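Local coordinates for ACT domain protein (Streptococcus pneumoniae, PDB 1ZPV) that is of unknown function but forms a homodimer of ACT domains, a fold that commonly binds small regulatory ligands such as amino acids, at the interface of chains A and B. Coordinates in Å, arbitrary orientation; residue numbers count along the deposited sequence, not the author numbering. Chains: chain A/B, ACT domain protein.

The interface of chains A and B. Residues chain A 9, 11, 41, 44, 46; chain B 7, 9, 48, 50, 85.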
loop_
_atom_site.group_PDB
_atom_site.type_symbol
_atom_site.label_atom_id
_atom_site.label_comp_id
_atom_site.label_asym_id
_atom_site.label_seq_id
_atom_site.Cartn_x
_atom_site.Cartn_y
_atom_site.Cartn_z
ATOM N N THR A 9 -2.575 0.758 5.660
ATOM C CA THR A 9 -3.310 1.635 4.760
ATOM C C THR A 9 -2.804 3.048 4.950
ATOM O O THR A 9 -2.697 3.516 6.082
ATOM C CB THR A 9 -4.780 1.556 5.047
ATOM O OG1 THR A 9 -5.166 0.161 5.028
ATOM C CG2 THR A 9 -5.576 2.329 3.985
ATOM N N VAL A 11 -3.368 7.075 3.608
ATOM C CA VAL A 11 -4.263 7.997 2.899
ATOM C C VAL A 11 -3.739 9.399 3.107
ATOM O O VAL A 11 -3.440 9.817 4.236
ATOM C CB VAL A 11 -5.733 7.888 3.377
ATOM C CG1 VAL A 11 -6.652 8.730 2.486
ATOM C CG2 VAL A 11 -6.228 6.381 3.426
ATOM N N LEU A 41 -6.766 8.625 -6.142
ATOM C CA LEU A 41 -8.217 8.450 -6.032
ATOM C C LEU A 41 -8.820 9.810 -5.741
ATOM O O LEU A 41 -8.582 10.403 -4.660
ATOM C CB LEU A 41 -8.518 7.490 -4.862
ATOM C CG LEU A 41 -9.854 6.755 -4.809
ATOM C CD1 LEU A 41 -9.957 5.758 -5.936
ATOM C CD2 LEU A 41 -10.065 6.112 -3.461
ATOM N N TYR A 44 -6.832 12.497 -3.826
ATOM C CA TYR A 44 -6.006 11.822 -2.797
ATOM C C TYR A 44 -5.058 10.792 -3.413
ATOM O O TYR A 44 -5.364 10.224 -4.452
ATOM C CB TYR A 44 -6.925 11.205 -1.719
ATOM C CG TYR A 44 -7.882 12.245 -1.212
ATOM C CD1 TYR A 44 -7.502 13.148 -0.210
ATOM C CD2 TYR A 44 -9.142 12.380 -1.779
ATOM C CE1 TYR A 44 -8.368 14.148 0.215
ATOM C CE2 TYR A 44 -10.015 13.372 -1.367
ATOM C CZ TYR A 44 -9.623 14.244 -0.368
ATOM O OH TYR A 44 -10.489 15.209 0.009
ATOM N N THR A 46 -3.153 7.256 -2.423
ATOM C CA THR A 46 -3.511 6.202 -1.461
ATOM C C THR A 46 -2.566 5.017 -1.617
ATOM O O THR A 46 -2.116 4.738 -2.709
ATOM C CB THR A 46 -4.964 5.731 -1.596
ATOM O OG1 THR A 46 -5.347 5.008 -0.412
ATOM C CG2 THR A 46 -5.112 4.804 -2.784
ATOM N N ILE B 7 -12.907 9.110 2.647
ATOM C CA ILE B 7 -12.215 8.027 1.962
ATOM C C ILE B 7 -12.565 6.741 2.703
ATOM O O ILE B 7 -12.400 6.670 3.909
ATOM C CB ILE B 7 -10.670 8.246 1.946
ATOM C CG1 ILE B 7 -10.313 9.580 1.240
ATOM C CG2 ILE B 7 -9.991 7.097 1.212
ATOM C CD1 ILE B 7 -10.325 10.800 2.172
ATOM N N THR B 9 -12.093 2.607 3.003
ATOM C CA THR B 9 -11.161 1.562 2.632
ATOM C C THR B 9 -11.709 0.240 3.129
ATOM O O THR B 9 -12.326 0.148 4.213
ATOM C CB THR B 9 -9.728 1.853 3.144
ATOM O OG1 THR B 9 -9.754 2.012 4.541
ATOM C CG2 THR B 9 -9.212 3.164 2.581
HETATM N N MSE B 48 -10.952 0.857 -2.440
HETATM C CA MSE B 48 -10.975 2.162 -1.830
HETATM C C MSE B 48 -11.916 3.032 -2.628
HETATM O O MSE B 48 -12.030 2.866 -3.861
HETATM C CB MSE B 48 -9.563 2.718 -1.762
HETATM C CG MSE B 48 -8.709 1.981 -0.725
HETATM SE SE MSE B 48 -7.005 2.812 -0.392
HETATM C CE MSE B 48 -6.602 2.181 1.297
ATOM N N VAL B 50 -13.739 7.169 -2.725
ATOM C CA VAL B 50 -13.880 8.528 -2.231
ATOM C C VAL B 50 -15.331 8.844 -2.464
ATOM O O VAL B 50 -15.831 8.709 -3.589
ATOM C CB VAL B 50 -12.956 9.542 -2.963
ATOM C CG1 VAL B 50 -13.380 11.025 -2.659
ATOM C CG2 VAL B 50 -11.497 9.338 -2.555
ATOM N N PHE B 85 -7.310 16.281 6.190
ATOM C CA PHE B 85 -6.270 16.705 5.248
ATOM C C PHE B 85 -6.406 18.159 4.757
ATOM O O PHE B 85 -5.553 18.649 4.029
ATOM C CB PHE B 85 -6.232 15.753 4.046
ATOM C CG PHE B 85 -6.257 14.300 4.430
ATOM C CD1 PHE B 85 -5.125 13.700 4.993
ATOM C CD2 PHE B 85 -7.400 13.539 4.252
ATOM C CE1 PHE B 85 -5.153 12.356 5.358
ATOM C CE2 PHE B 85 -7.438 12.197 4.618
ATOM C CZ PHE B 85 -6.316 11.610 5.171
#
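The ring of A:Tyr44 turns one face to B:Ile7, whose CD1 methyl sits over the ring centre, 4.2 Å above its plane. Both residues belong to the sheet-to-sheet packing of an ACT-domain homodimer, in which strands 4-12 and 44-53 of both chains contribute and the end of strand 32-41 joins from chain A; the two-fold repeats the patch with the chains exchanged, approximately at the level of side chains. B:Val50 crosses the same tyrosine at about a right angle, its CG2 methyl standing beyond the rim 3.9 Å from the ring atom CD2 and raised toward the side that B:Ile7 covers. The second flat group, the ring of B:Phe85, reaches in from the 3-10 turn 82-85 that follows strand 75-81. The backbone O of A:Val11 approaches its CE1–CZ rim from well off the ring plane, 3.3 Å from CE1, while CZ also touches the CG1 methyl of that valine. CD2 of B:Phe85 comes near CE1 of A:Tyr44 as the two side chains pass at a slant.

The side chains of A:Val11 and B:Ile7 run alongside each other, pointing opposite ways, with the valine CG1 3.9 Å from the isoleucine CG2. A:Leu41 and B:Val50 pass in the same manner: CD2 of the leucine packs 3.6 Å from CG2 of the valine and also rests on B:Met48, 3.8 Å from its CB.

B:Met48, a selenomethionine, runs out extended beyond CG (chi2 -171°), which carries its selenium across A:Thr46. The CG2 methyl of that threonine packs against SE at 3.6 Å. The terminal methyl continues toward A:Thr9, where the modelled separation is too short to be reliable. Nearby, the CG2 methyls of A:Thr9 and B:Thr9 point at each other tip to tip, 4.0 Å apart, although the two threonines are rotated differently: CG2 lies opposite the backbone N in A:Thr9 (chi1 -52°) but opposite the carbonyl carbon in B:Thr9 (chi1 57°).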